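Side-chain contacts in shikimate dehydrogenase (NADP(+)) (PDB 3U62), which probably catalyses the reversible NADPH-linked reduction of 3-dehydroshikimate to shikimate, a step on the pathway to chorismate and the aromatic amino acids: residues 79-84 / 90-95; 55-60 / 234-239; 37-42 / 63-68; 96-101 / 195-200; 227-232 / 242-247. All coordinates share one frame; numbering follows the deposited sequence.

Interaction 1 of 5, residues 79-84 / 90-95; sequences IKAVNC and GYNTDW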
# COMPACT_ATOMS: atom_id res chain seq x y z
N ILE A 79 6.38 -7.16 8.90
CA ILE A 79 5.93 -6.95 7.53
C ILE A 79 7.10 -7.01 6.55
O ILE A 79 6.90 -7.27 5.36
CB ILE A 79 5.15 -5.61 7.40
CG1 ILE A 79 3.86 -5.68 8.23
CG2 ILE A 79 4.81 -5.30 5.94
CD1 ILE A 79 3.22 -4.35 8.50
N LYS A 80 8.31 -6.80 7.05
CA LYS A 80 9.52 -6.70 6.21
C LYS A 80 9.38 -5.57 5.18
O LYS A 80 9.78 -5.72 4.02
CB LYS A 80 9.85 -8.03 5.52
CG LYS A 80 10.03 -9.22 6.45
CD LYS A 80 10.40 -10.46 5.66
CE LYS A 80 10.40 -11.69 6.54
NZ LYS A 80 10.89 -12.89 5.81
N ALA A 81 8.82 -4.45 5.61
CA ALA A 81 8.66 -3.28 4.75
C ALA A 81 8.52 -2.01 5.58
O ALA A 81 7.79 -1.97 6.57
CB ALA A 81 7.45 -3.45 3.83
N VAL A 82 9.24 -0.97 5.16
CA VAL A 82 9.15 0.35 5.77
C VAL A 82 8.71 1.34 4.69
O VAL A 82 9.37 1.47 3.65
CB VAL A 82 10.50 0.79 6.39
CG1 VAL A 82 10.51 2.29 6.69
CG2 VAL A 82 10.78 -0.00 7.66
N ASN A 83 7.59 2.03 4.92
CA ASN A 83 7.12 3.04 3.98
C ASN A 83 7.13 4.46 4.56
O ASN A 83 6.81 5.42 3.85
CB ASN A 83 5.72 2.70 3.46
CG ASN A 83 4.63 3.00 4.47
OD1 ASN A 83 4.74 2.63 5.64
ND2 ASN A 83 3.57 3.66 4.02
N CYS A 84 7.49 4.58 5.83
CA CYS A 84 7.55 5.87 6.50
C CYS A 84 8.75 5.93 7.42
O CYS A 84 8.88 5.13 8.35
CB CYS A 84 6.26 6.14 7.28
SG CYS A 84 6.21 7.74 8.13
N GLY A 90 12.19 3.61 11.26
CA GLY A 90 11.34 3.13 10.18
C GLY A 90 10.01 2.59 10.69
O GLY A 90 9.95 1.91 11.71
N TYR A 91 8.94 2.90 9.95
CA TYR A 91 7.59 2.51 10.33
C TYR A 91 6.85 1.96 9.13
O TYR A 91 7.25 2.19 7.98
CB TYR A 91 6.83 3.71 10.89
CG TYR A 91 7.52 4.35 12.07
CD1 TYR A 91 8.30 5.50 11.92
CD2 TYR A 91 7.41 3.79 13.34
CE1 TYR A 91 8.93 6.08 13.01
CE2 TYR A 91 8.04 4.36 14.44
CZ TYR A 91 8.80 5.50 14.26
OH TYR A 91 9.43 6.07 15.35
N ASN A 92 5.77 1.22 9.39
CA ASN A 92 4.87 0.83 8.32
C ASN A 92 3.46 1.36 8.58
O ASN A 92 2.81 0.97 9.54
CB ASN A 92 4.86 -0.69 8.11
CG ASN A 92 4.23 -1.10 6.79
OD1 ASN A 92 4.92 -1.56 5.88
ND2 ASN A 92 2.92 -0.92 6.67
N THR A 93 3.02 2.26 7.70
CA THR A 93 1.70 2.87 7.83
C THR A 93 0.73 2.32 6.79
O THR A 93 -0.46 2.63 6.82
CB THR A 93 1.77 4.41 7.71
OG1 THR A 93 2.27 4.78 6.42
CG2 THR A 93 2.69 4.98 8.78
N ASP A 94 1.25 1.51 5.86
CA ASP A 94 0.42 0.86 4.85
C ASP A 94 -0.65 -0.04 5.46
O ASP A 94 -1.81 0.02 5.05
CB ASP A 94 1.27 0.05 3.86
CG ASP A 94 1.85 0.91 2.74
OD1 ASP A 94 1.32 2.01 2.47
OD2 ASP A 94 2.83 0.46 2.11
N TRP A 95 -0.26 -0.86 6.44
CA TRP A 95 -1.21 -1.77 7.09
C TRP A 95 -2.29 -1.01 7.86
O TRP A 95 -3.45 -1.45 7.91
CB TRP A 95 -0.51 -2.81 7.98
CG TRP A 95 0.04 -2.29 9.29
CD1 TRP A 95 1.31 -1.84 9.51
CD2 TRP A 95 -0.64 -2.22 10.55
NE1 TRP A 95 1.46 -1.47 10.83
CE2 TRP A 95 0.27 -1.69 11.49
CE3 TRP A 95 -1.94 -2.53 10.97
CZ2 TRP A 95 -0.06 -1.47 12.82
CZ3 TRP A 95 -2.28 -2.31 12.30
CH2 TRP A 95 -1.34 -1.79 13.21
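Asn83 grips the turn at Asn92-Thr93 with both ends of its carboxamide. OD1 accepts from the backbone N of Thr93 at 2.7 Å, a nearly straight bond (168° at the hydrogen) that lies in the carbonyl plane on a lone pair. ND2 donates to Thr93 OG1 at 3.0 Å, with the hydroxyl tilted somewhat from the amide plane. A chi1 of 77°, which sets CG between the backbone N and the carbonyl carbon, swings the amide toward the turn. Beside it, Asp94 OD1 is 3.2 Å from Asn83 ND2, but the angle is too poor for a hydrogen bond.

The backbone continues the grip. Tyr91 O accepts from Asn83 N (3.1 Å) and from Cys84 N (3.2 Å), while Tyr91 N bonds back to Cys84 O at 2.7 Å: a classic beta bulge where strands 84-86 and 89-91 pair antiparallel. Farther out, Ile79 CD1 presses on Trp95 CD1 at 3.3 Å, the two side chains crossing at about a right angle.

In the second shell, Asn232 OD1 bonds to the Thr93 hydroxyl, Asp75 holds Trp95 NE1, and a Schellman motif at Lys80 ends helix 74-79. Asn83 and Asp94 are predicted shikimate ligands. With both ends of its amide engaged, Asn83 is probably held against rotation, consistent with a binding group fixed in advance.

Interaction 2 of 5, residues 55-60 / 234-239; sequences GFNATI and KIWGIY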
# COMPACT_ATOMS: atom_id res chain seq x y z
N GLY A 55 12.39 13.27 7.32
CA GLY A 55 11.64 12.04 7.13
C GLY A 55 11.28 11.86 5.68
O GLY A 55 11.49 12.76 4.87
N PHE A 56 10.75 10.69 5.34
CA PHE A 56 10.33 10.41 3.98
C PHE A 56 9.44 9.18 3.89
O PHE A 56 9.41 8.35 4.80
CB PHE A 56 11.53 10.27 3.03
CG PHE A 56 12.54 9.23 3.45
CD1 PHE A 56 12.45 7.92 2.97
CD2 PHE A 56 13.60 9.56 4.29
CE1 PHE A 56 13.39 6.96 3.34
CE2 PHE A 56 14.54 8.60 4.67
CZ PHE A 56 14.44 7.30 4.19
N ASN A 57 8.72 9.08 2.78
CA ASN A 57 8.00 7.87 2.44
C ASN A 57 8.81 7.05 1.44
O ASN A 57 9.58 7.60 0.65
CB ASN A 57 6.63 8.19 1.86
CG ASN A 57 5.66 8.69 2.92
OD1 ASN A 57 5.42 8.03 3.93
ND2 ASN A 57 5.07 9.86 2.68
N ALA A 58 8.65 5.74 1.50
CA ALA A 58 9.26 4.84 0.54
C ALA A 58 8.16 4.04 -0.14
O ALA A 58 7.24 3.54 0.52
CB ALA A 58 10.24 3.91 1.24
N THR A 59 8.24 3.93 -1.46
CA THR A 59 7.34 3.07 -2.21
C THR A 59 8.18 2.05 -2.99
O THR A 59 9.38 1.94 -2.76
CB THR A 59 6.37 3.89 -3.11
OG1 THR A 59 5.40 3.01 -3.70
CG2 THR A 59 7.12 4.66 -4.20
N ILE A 60 7.54 1.31 -3.90
CA ILE A 60 8.25 0.33 -4.72
C ILE A 60 9.43 0.96 -5.46
O ILE A 60 9.33 2.10 -5.93
CB ILE A 60 7.31 -0.39 -5.73
CG1 ILE A 60 6.59 0.62 -6.64
CG2 ILE A 60 6.31 -1.28 -4.98
CD1 ILE A 60 6.07 0.02 -7.94
N LYS A 234 0.98 11.93 11.71
CA LYS A 234 0.97 11.72 13.16
C LYS A 234 2.36 11.32 13.67
O LYS A 234 2.82 11.84 14.69
CB LYS A 234 -0.06 10.66 13.56
CG LYS A 234 -1.51 11.12 13.45
CD LYS A 234 -2.46 10.02 13.89
CE LYS A 234 -3.91 10.45 13.74
NZ LYS A 234 -4.85 9.41 14.25
N ILE A 235 3.02 10.42 12.94
CA ILE A 235 4.38 10.00 13.25
C ILE A 235 5.35 11.19 13.17
O ILE A 235 6.22 11.35 14.03
CB ILE A 235 4.85 8.84 12.33
CG1 ILE A 235 4.12 7.55 12.72
CG2 ILE A 235 6.36 8.64 12.41
CD1 ILE A 235 4.26 6.41 11.72
N TRP A 236 5.17 12.03 12.15
CA TRP A 236 6.02 13.20 11.95
C TRP A 236 5.70 14.36 12.90
O TRP A 236 6.41 15.37 12.93
CB TRP A 236 5.95 13.66 10.48
CG TRP A 236 6.52 12.66 9.50
CD1 TRP A 236 7.50 11.73 9.75
CD2 TRP A 236 6.18 12.50 8.12
NE1 TRP A 236 7.77 11.01 8.62
CE2 TRP A 236 6.98 11.46 7.60
CE3 TRP A 236 5.27 13.15 7.26
CZ2 TRP A 236 6.90 11.04 6.27
CZ3 TRP A 236 5.19 12.73 5.94
CH2 TRP A 236 6.00 11.69 5.45
N GLY A 237 4.63 14.20 13.69
CA GLY A 237 4.23 15.18 14.70
C GLY A 237 3.65 16.46 14.12
O GLY A 237 3.74 17.53 14.73
N ILE A 238 3.06 16.35 12.93
CA ILE A 238 2.56 17.51 12.19
C ILE A 238 1.15 17.29 11.65
O ILE A 238 0.79 17.79 10.58
CB ILE A 238 3.53 17.90 11.04
CG1 ILE A 238 3.83 16.69 10.13
CG2 ILE A 238 4.82 18.50 11.61
CD1 ILE A 238 4.70 16.99 8.93
N TYR A 239 0.34 16.57 12.42
CA TYR A 239 -1.03 16.25 12.03
C TYR A 239 -2.04 17.28 12.55
O TYR A 239 -2.15 17.50 13.76
CB TYR A 239 -1.41 14.84 12.47
CG TYR A 239 -2.83 14.45 12.13
CD1 TYR A 239 -3.25 14.31 10.81
CD2 TYR A 239 -3.77 14.21 13.14
CE1 TYR A 239 -4.56 13.95 10.50
CE2 TYR A 239 -5.08 13.85 12.85
CZ TYR A 239 -5.46 13.72 11.52
OH TYR A 239 -6.76 13.36 11.22
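Trp236 carries the contact, setting the edge of its indole against Phe56 and Asn57 of strand 55-58, an inner strand of the sheet. Helix 222-235 delivers it: at Lys234 the carbonyl O accepts from Gly237 N, part of the Schellman motif that closes the helix, and Ile235 leads directly into the tryptophan. CG of Trp236 stands anti to its carbonyl carbon (chi1 -65°), which sends the ring toward the strand. There CZ2 lies 3.9 Å from Phe56 C, and Phe56 O is met by the ring edge, in the indole plane. Asn57 abuts the outer corner of the six-membered ring, its CG 3.9 Å from Trp236 CH2, with amide and ring planes 44° apart. Cutting Asn57 back to an alanine would remove the amide that abuts CH2 and would probably leave that corner of the indole less well packed. Gly55 CA comes within 4.3 Å of Trp236 NE1, a place where a beta carbon would collide with the indole. Around the ring, Phe3 stacks on Trp236 and NE1 is hydrogen-bonded to Val85 O.

Gly237 follows with positive phi and turns the chain, Ile238 then packs on Phe3, and Tyr239 folds back on Met230. The whole pins the end of helix 222-235 to the mixed sheet of the substrate-binding domain, as fits the two-domain fold of shikimate dehydrogenases, in which a late helix returns to the first domain.

Interaction 3 of 5, residues 37-42 / 63-68; sequences IPPESF and KERVMR. With SO4 (sulfate ion), chain C.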
# COMPACT_ATOMS: atom_id res chain seq x y z
N ILE A 37 14.95 6.99 -7.42
CA ILE A 37 16.24 6.33 -7.29
C ILE A 37 16.17 4.91 -7.85
O ILE A 37 15.36 4.11 -7.39
CB ILE A 37 16.69 6.26 -5.80
CG1 ILE A 37 16.61 7.65 -5.15
CG2 ILE A 37 18.10 5.68 -5.69
CD1 ILE A 37 16.57 7.63 -3.63
N PRO A 38 16.99 4.61 -8.88
CA PRO A 38 17.03 3.24 -9.38
C PRO A 38 17.66 2.29 -8.36
O PRO A 38 18.53 2.71 -7.59
CB PRO A 38 17.91 3.35 -10.64
CG PRO A 38 18.73 4.57 -10.43
CD PRO A 38 17.87 5.51 -9.64
N PRO A 39 17.22 1.01 -8.34
CA PRO A 39 17.73 0.01 -7.40
C PRO A 39 19.26 -0.08 -7.36
O PRO A 39 19.84 -0.24 -6.29
CB PRO A 39 17.14 -1.30 -7.92
CG PRO A 39 15.89 -0.89 -8.59
CD PRO A 39 16.16 0.46 -9.20
N GLU A 40 19.89 0.05 -8.53
CA GLU A 40 21.35 -0.04 -8.65
C GLU A 40 22.09 1.13 -8.00
O GLU A 40 23.29 1.02 -7.70
CB GLU A 40 21.76 -0.21 -10.12
CG GLU A 40 21.41 0.96 -11.05
CD GLU A 40 20.04 0.83 -11.72
OE1 GLU A 40 19.17 0.10 -11.20
OE2 GLU A 40 19.84 1.47 -12.77
N SER A 41 21.39 2.24 -7.78
CA SER A 41 21.99 3.43 -7.18
C SER A 41 21.59 3.64 -5.72
O SER A 41 22.08 4.56 -5.07
CB SER A 41 21.61 4.68 -7.99
OG SER A 41 22.04 4.56 -9.34
N PHE A 42 20.73 2.76 -5.21
CA PHE A 42 20.13 2.96 -3.88
C PHE A 42 21.13 3.07 -2.73
O PHE A 42 21.05 4.01 -1.94
CB PHE A 42 19.10 1.86 -3.57
CG PHE A 42 18.29 2.13 -2.33
CD1 PHE A 42 17.11 2.86 -2.40
CD2 PHE A 42 18.71 1.65 -1.09
CE1 PHE A 42 16.35 3.10 -1.25
CE2 PHE A 42 17.97 1.89 0.06
CZ PHE A 42 16.79 2.62 -0.02
N LYS A 63 10.74 -0.41 -0.21
CA LYS A 63 10.18 -0.56 1.14
C LYS A 63 10.95 -1.56 2.01
O LYS A 63 11.24 -1.27 3.17
CB LYS A 63 8.69 -0.91 1.10
CG LYS A 63 7.80 0.21 0.54
CD LYS A 63 6.32 -0.07 0.74
CE LYS A 63 5.83 -1.29 -0.04
NZ LYS A 63 6.03 -1.16 -1.51
N GLU A 64 11.27 -2.72 1.45
CA GLU A 64 12.10 -3.70 2.13
C GLU A 64 13.56 -3.23 2.17
O GLU A 64 14.23 -3.37 3.19
CB GLU A 64 12.00 -5.07 1.45
CG GLU A 64 12.57 -6.25 2.27
CD GLU A 64 14.09 -6.36 2.20
OE1 GLU A 64 14.67 -6.07 1.13
OE2 GLU A 64 14.70 -6.74 3.22
N ARG A 65 14.02 -2.66 1.06
CA ARG A 65 15.41 -2.25 0.88
C ARG A 65 15.88 -1.22 1.92
O ARG A 65 17.01 -1.30 2.40
CB ARG A 65 15.60 -1.69 -0.53
CG ARG A 65 17.00 -1.87 -1.11
CD ARG A 65 17.13 -1.15 -2.45
NE ARG A 65 16.08 -1.52 -3.40
CZ ARG A 65 16.16 -2.53 -4.26
NH1 ARG A 65 17.24 -3.30 -4.30
NH2 ARG A 65 15.15 -2.78 -5.08
N VAL A 66 15.00 -0.28 2.25
CA VAL A 66 15.35 0.83 3.14
C VAL A 66 15.53 0.41 4.61
O VAL A 66 16.10 1.15 5.42
CB VAL A 66 14.33 2.00 3.01
CG1 VAL A 66 13.00 1.67 3.70
CG2 VAL A 66 14.91 3.31 3.55
N MET A 67 15.04 -0.79 4.95
CA MET A 67 15.08 -1.30 6.32
C MET A 67 16.49 -1.40 6.89
O MET A 67 16.69 -1.19 8.09
CB MET A 67 14.42 -2.67 6.40
CG MET A 67 12.94 -2.66 6.07
SD MET A 67 12.19 -4.26 6.39
CE MET A 67 12.10 -4.23 8.19
N ARG A 68 17.46 -1.73 6.04
CA ARG A 68 18.85 -1.86 6.45
C ARG A 68 19.44 -0.53 6.93
O ARG A 68 20.42 -0.51 7.69
CB ARG A 68 19.69 -2.43 5.30
CG ARG A 68 21.09 -2.89 5.71
CD ARG A 68 22.00 -3.14 4.52
NE ARG A 68 23.20 -3.87 4.94
CZ ARG A 68 24.28 -4.08 4.19
NH1 ARG A 68 24.35 -3.61 2.95
NH2 ARG A 68 25.30 -4.76 4.69
S SO4 C . 8.93 -3.18 -2.07
O1 SO4 C . 9.22 -3.66 -3.42
O2 SO4 C . 10.01 -3.60 -1.17
O3 SO4 C . 7.66 -3.75 -1.62
O4 SO4 C . 8.83 -1.73 -2.08
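Arg65 and Phe42 meet through a CH-pi contact: CD of Arg65 sits over one face of the Phe42 ring, 3.8 Å from its centroid and offset toward the rim. The two side chains slide past each other in opposite directions. The guanidinium itself is more distant, CZ of Arg65 being 6.0 Å from the Phe42 centroid, so any cation-pi attraction is weak at most. A bend at chi3 (-53°) turns the guanidinium aside toward Pro39.

Van der Waals packing completes the join. Pro39 CB lies over one face of the guanidinium, toward its rim and 3.8 Å from Arg65 NH2, and Phe42 CZ touches Val66 CB at 4.0 Å.

Among the polar bonds, a hydrogen bond from Arg65 NH2 to Pro61 O fixes the far end of the side chain. Others gather on a sulfate, probably from the crystallisation liquor. Lys63 NZ reaches its O4 at 2.9 Å and its O3 at 3.1 Å, and Lys63 N donates to sulfate O4 at 3.0 Å. Glu64 N donates to sulfate O2 at 3.0 Å. Gly118 N, in the predicted NADP(+)-binding glycine loop, joins them. Lys63 is the predicted proton acceptor, and this cluster of N-H donors is consistent with an anion-binding spot between active site and cofactor cleft.

Interaction 4 of 5, residues 96-101 / 195-200; sequences VGVVKS and LVYDVI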
# COMPACT_ATOMS: atom_id res chain seq x y z
N VAL A 96 -1.90 0.11 8.46
CA VAL A 96 -2.84 1.02 9.13
C VAL A 96 -3.83 1.57 8.10
O VAL A 96 -5.04 1.63 8.37
CB VAL A 96 -2.11 2.18 9.85
CG1 VAL A 96 -3.08 3.26 10.32
CG2 VAL A 96 -1.30 1.65 11.03
N GLY A 97 -3.32 1.95 6.93
CA GLY A 97 -4.15 2.41 5.82
C GLY A 97 -5.19 1.38 5.42
O GLY A 97 -6.34 1.73 5.14
N VAL A 98 -4.79 0.11 5.39
CA VAL A 98 -5.69 -0.99 5.02
C VAL A 98 -6.78 -1.21 6.07
O VAL A 98 -7.96 -1.28 5.73
CB VAL A 98 -4.92 -2.31 4.74
CG1 VAL A 98 -5.88 -3.44 4.37
CG2 VAL A 98 -3.90 -2.12 3.62
N VAL A 99 -6.37 -1.32 7.34
CA VAL A 99 -7.32 -1.51 8.44
C VAL A 99 -8.37 -0.40 8.46
O VAL A 99 -9.57 -0.67 8.49
CB VAL A 99 -6.61 -1.60 9.82
CG1 VAL A 99 -7.61 -1.57 10.97
CG2 VAL A 99 -5.76 -2.86 9.91
N LYS A 100 -7.91 0.85 8.41
CA LYS A 100 -8.81 2.00 8.47
C LYS A 100 -9.69 2.14 7.23
O LYS A 100 -10.83 2.62 7.34
CB LYS A 100 -8.03 3.29 8.76
CG LYS A 100 -7.48 3.35 10.19
CD LYS A 100 -7.11 4.77 10.62
CE LYS A 100 -8.35 5.62 10.89
NZ LYS A 100 -9.34 4.87 11.87
N SER A 101 -9.18 1.73 6.07
CA SER A 101 -9.97 1.75 4.83
C SER A 101 -11.15 0.78 4.88
O SER A 101 -12.14 0.96 4.17
CB SER A 101 -9.09 1.43 3.62
OG SER A 101 -8.73 0.06 3.58
N LEU A 195 -16.05 -8.63 -1.73
CA LEU A 195 -15.09 -7.53 -1.71
C LEU A 195 -14.04 -7.65 -2.81
O LEU A 195 -13.39 -8.69 -2.95
CB LEU A 195 -14.41 -7.42 -0.34
CG LEU A 195 -13.23 -6.44 -0.17
CD1 LEU A 195 -13.68 -4.99 -0.26
CD2 LEU A 195 -12.51 -6.70 1.14
N VAL A 196 -13.90 -6.59 -3.59
CA VAL A 196 -12.78 -6.43 -4.51
C VAL A 196 -12.01 -5.18 -4.08
O VAL A 196 -12.56 -4.08 -4.07
CB VAL A 196 -13.22 -6.34 -5.99
CG1 VAL A 196 -12.06 -5.92 -6.89
CG2 VAL A 196 -13.80 -7.67 -6.46
N TYR A 197 -10.75 -5.38 -3.71
CA TYR A 197 -9.92 -4.32 -3.16
C TYR A 197 -8.67 -4.20 -4.01
O TYR A 197 -7.98 -5.19 -4.27
CB TYR A 197 -9.56 -4.68 -1.71
CG TYR A 197 -8.94 -3.57 -0.88
CD1 TYR A 197 -9.66 -2.99 0.18
CD2 TYR A 197 -7.64 -3.12 -1.12
CE1 TYR A 197 -9.10 -1.98 0.96
CE2 TYR A 197 -7.08 -2.11 -0.34
CZ TYR A 197 -7.81 -1.55 0.69
OH TYR A 197 -7.25 -0.55 1.46
N ASP A 198 -8.39 -2.98 -4.47
CA ASP A 198 -7.20 -2.72 -5.27
C ASP A 198 -6.39 -1.61 -4.61
O ASP A 198 -6.93 -0.54 -4.31
CB ASP A 198 -7.61 -2.31 -6.69
CG ASP A 198 -6.51 -2.57 -7.72
OD1 ASP A 198 -5.31 -2.43 -7.38
OD2 ASP A 198 -6.85 -2.90 -8.87
N VAL A 199 -5.11 -1.87 -4.36
CA VAL A 199 -4.24 -0.88 -3.73
C VAL A 199 -3.92 0.27 -4.69
O VAL A 199 -3.46 1.33 -4.25
CB VAL A 199 -2.92 -1.49 -3.17
CG1 VAL A 199 -3.22 -2.59 -2.16
CG2 VAL A 199 -2.02 -2.00 -4.30
N ILE A 200 -4.14 0.05 -5.98
CA ILE A 200 -3.93 1.08 -6.99
C ILE A 200 -4.97 2.19 -6.81
O ILE A 200 -6.17 1.94 -6.66
CB ILE A 200 -3.94 0.51 -8.43
CG1 ILE A 200 -2.80 -0.51 -8.58
CG2 ILE A 200 -3.78 1.63 -9.46
CD1 ILE A 200 -2.94 -1.44 -9.77
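The Tyr197 ring meets helix 94-101 by its edge: Ser101 OG lies in the ring plane, 2.7 Å from Tyr197 OH, close enough for a probable hydrogen bond between the two hydroxyls. One face of the same ring stacks with Phe171 of the neighbouring strand 169-172. Val98 CA approaches the phenol oxygen as well, 3.9 Å from Tyr197 OH.

Behind this pair, Ser101 OG donates to Val98 O at 2.6 Å, one turn back in its own helix. A chi1 of 73° holds the serine oxygen between backbone N and carbonyl carbon, where it can serve helix and tyrosine alike. The axes of helical segment 96-101 and strand 195-198 make 146° between their N-to-C directions and approach to 11.8 Å, a distance the long phenol bridges.

Farther along the strand, Asp198 OD1 accepts from Ile200 N in an Asx turn, next to Val199, a predicted NADP(+) ligand. The phenol, the serine hydroxyl and the Val98 carbonyl lie within bonding distance in succession, so these buried polar groups probably satisfy one another between the parallel sheet and the connecting helix.

Interaction 5 of 5, residues 227-232 / 242-247; sequences YQAMEN and EVFKEV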
# COMPACT_ATOMS: atom_id res chain seq x y z
N TYR A 227 -5.52 7.19 4.65
CA TYR A 227 -5.25 6.82 6.03
C TYR A 227 -3.78 6.57 6.35
O TYR A 227 -3.35 6.80 7.48
CB TYR A 227 -6.12 5.63 6.46
CG TYR A 227 -7.58 5.99 6.66
CD1 TYR A 227 -8.57 5.42 5.86
CD2 TYR A 227 -7.97 6.89 7.65
CE1 TYR A 227 -9.91 5.74 6.04
CE2 TYR A 227 -9.31 7.22 7.84
CZ TYR A 227 -10.27 6.64 7.03
OH TYR A 227 -11.59 6.96 7.21
N GLN A 228 -3.00 6.11 5.37
CA GLN A 228 -1.55 6.00 5.57
C GLN A 228 -0.91 7.39 5.68
O GLN A 228 0.00 7.59 6.48
CB GLN A 228 -0.85 5.12 4.52
CG GLN A 228 -0.84 5.63 3.08
CD GLN A 228 0.32 6.57 2.77
OE1 GLN A 228 1.45 6.36 3.22
NE2 GLN A 228 0.05 7.60 1.98
N ALA A 229 -1.42 8.34 4.89
CA ALA A 229 -0.96 9.73 4.95
C ALA A 229 -1.25 10.35 6.32
O ALA A 229 -0.41 11.07 6.86
CB ALA A 229 -1.61 10.55 3.85
N MET A 230 -2.44 10.06 6.85
CA MET A 230 -2.83 10.50 8.18
C MET A 230 -1.85 9.98 9.23
O MET A 230 -1.38 10.74 10.08
CB MET A 230 -4.25 10.01 8.50
CG MET A 230 -4.74 10.34 9.91
SD MET A 230 -6.34 9.61 10.29
CE MET A 230 -7.42 10.59 9.24
N GLU A 231 -1.53 8.69 9.16
CA GLU A 231 -0.60 8.06 10.09
C GLU A 231 0.82 8.62 9.95
O GLU A 231 1.50 8.82 10.96
CB GLU A 231 -0.61 6.53 9.91
CG GLU A 231 0.02 5.75 11.06
CD GLU A 231 -0.84 5.69 12.32
OE1 GLU A 231 -2.07 5.94 12.23
OE2 GLU A 231 -0.27 5.40 13.41
N ASN A 232 1.25 8.86 8.71
CA ASN A 232 2.55 9.48 8.44
C ASN A 232 2.69 10.81 9.17
O ASN A 232 3.70 11.07 9.82
CB ASN A 232 2.74 9.73 6.94
CG ASN A 232 2.82 8.46 6.13
OD1 ASN A 232 3.10 7.38 6.65
ND2 ASN A 232 2.59 8.58 4.83
N GLU A 242 -8.36 18.95 10.97
CA GLU A 242 -9.26 19.72 10.13
C GLU A 242 -8.65 20.05 8.77
O GLU A 242 -9.31 19.94 7.74
CB GLU A 242 -9.71 20.99 10.84
CG GLU A 242 -10.62 20.73 12.04
CD GLU A 242 -10.83 21.96 12.90
OE1 GLU A 242 -10.67 23.09 12.40
OE2 GLU A 242 -11.17 21.80 14.09
N VAL A 243 -7.38 20.46 8.78
CA VAL A 243 -6.67 20.77 7.54
C VAL A 243 -6.47 19.50 6.71
O VAL A 243 -6.59 19.53 5.48
CB VAL A 243 -5.31 21.49 7.81
CG1 VAL A 243 -4.52 21.69 6.53
CG2 VAL A 243 -5.55 22.83 8.50
N PHE A 244 -6.18 18.39 7.39
CA PHE A 244 -6.02 17.11 6.70
C PHE A 244 -7.28 16.70 5.95
O PHE A 244 -7.21 16.32 4.78
CB PHE A 244 -5.60 15.99 7.66
CG PHE A 244 -5.33 14.69 6.98
CD1 PHE A 244 -4.11 14.46 6.36
CD2 PHE A 244 -6.31 13.69 6.93
CE1 PHE A 244 -3.85 13.25 5.71
CE2 PHE A 244 -6.06 12.49 6.28
CZ PHE A 244 -4.83 12.27 5.67
N LYS A 245 -8.42 16.78 6.63
CA LYS A 245 -9.71 16.43 6.03
C LYS A 245 -10.05 17.32 4.84
O LYS A 245 -10.60 16.85 3.84
CB LYS A 245 -10.83 16.48 7.07
CG LYS A 245 -10.79 15.34 8.08
CD LYS A 245 -11.91 15.47 9.09
CE LYS A 245 -11.85 14.36 10.12
NZ LYS A 245 -12.94 14.48 11.13
N GLU A 246 -9.72 18.61 4.96
CA GLU A 246 -9.97 19.56 3.89
C GLU A 246 -9.11 19.28 2.65
O GLU A 246 -9.63 19.24 1.53
CB GLU A 246 -9.73 20.99 4.38
CG GLU A 246 -10.10 22.07 3.38
CD GLU A 246 -9.90 23.47 3.93
OE1 GLU A 246 -9.13 24.24 3.33
OE2 GLU A 246 -10.52 23.80 4.97
N VAL A 247 -7.81 19.08 2.86
CA VAL A 247 -6.87 18.92 1.75
C VAL A 247 -6.84 17.49 1.21
O VAL A 247 -7.04 17.28 0.01
CB VAL A 247 -5.44 19.41 2.14
CG1 VAL A 247 -4.44 19.10 1.03
CG2 VAL A 247 -5.45 20.90 2.45
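Two helical segments, 227-232 and 242-247, come nearest at Met230 and Phe244, whose CA atoms are 7.5 Å apart, near enough for one aromatic side chain to span the interface. That side chain is Phe244: its CG stands anti to the backbone N (chi1 -176°), which aims the ring across at the other helix.

The ring's outer end reaches the backbone itself, CZ lying 3.5 Å from Met230 N. Met230 CB touches Phe244 CZ at 3.7 Å, and the methionine chain, bent at chi3 (-70°), brings CE back to within 3.8 Å of Phe244 CE2; the two side chains cross at about a right angle. Ala229 CB lies in the ring plane at its edge, 4.0 Å from Phe244 CE1. A serine in place of Phe244 would probably open a gap between the helices and leave the Met230 methyl without its ring partner on this side.

Phe248 stacks on the same ring and Tyr226 meets it at a slant, extending an aromatic cluster. On another side of helix 222-235, Asn232 ND2 bonds to Gln228 OE1 at 3.0 Å, while its OD1 is joined to Thr93. The chemistry across the interface is therefore apolar, held by dispersion and burial, while the Asn232 bonds lie on the side of helix 222-235 that faces Thr93.

From the N terminus, interaction 3 opens at 37-42 and closes at 63-68; segment 55-60 of interaction 2 lies between its two segments, so the two cross. Interaction 1 then closes a hairpin, and interaction 4 spans most of the nucleotide-binding domain, from helix 94-101 to strand 195-198; both lie nested within the long loop that interaction 2 closes at 234-239. Interaction 5, beginning at 227-232 and ending at 242-247, crosses interaction 2 in turn. Helix 222-235 serves interactions 2 and 5, and helix 94-101 both interactions 1 and 4. Together they tie the substrate-binding sheet to the C-terminal helices and, through helix 94-101, to the parallel sheet.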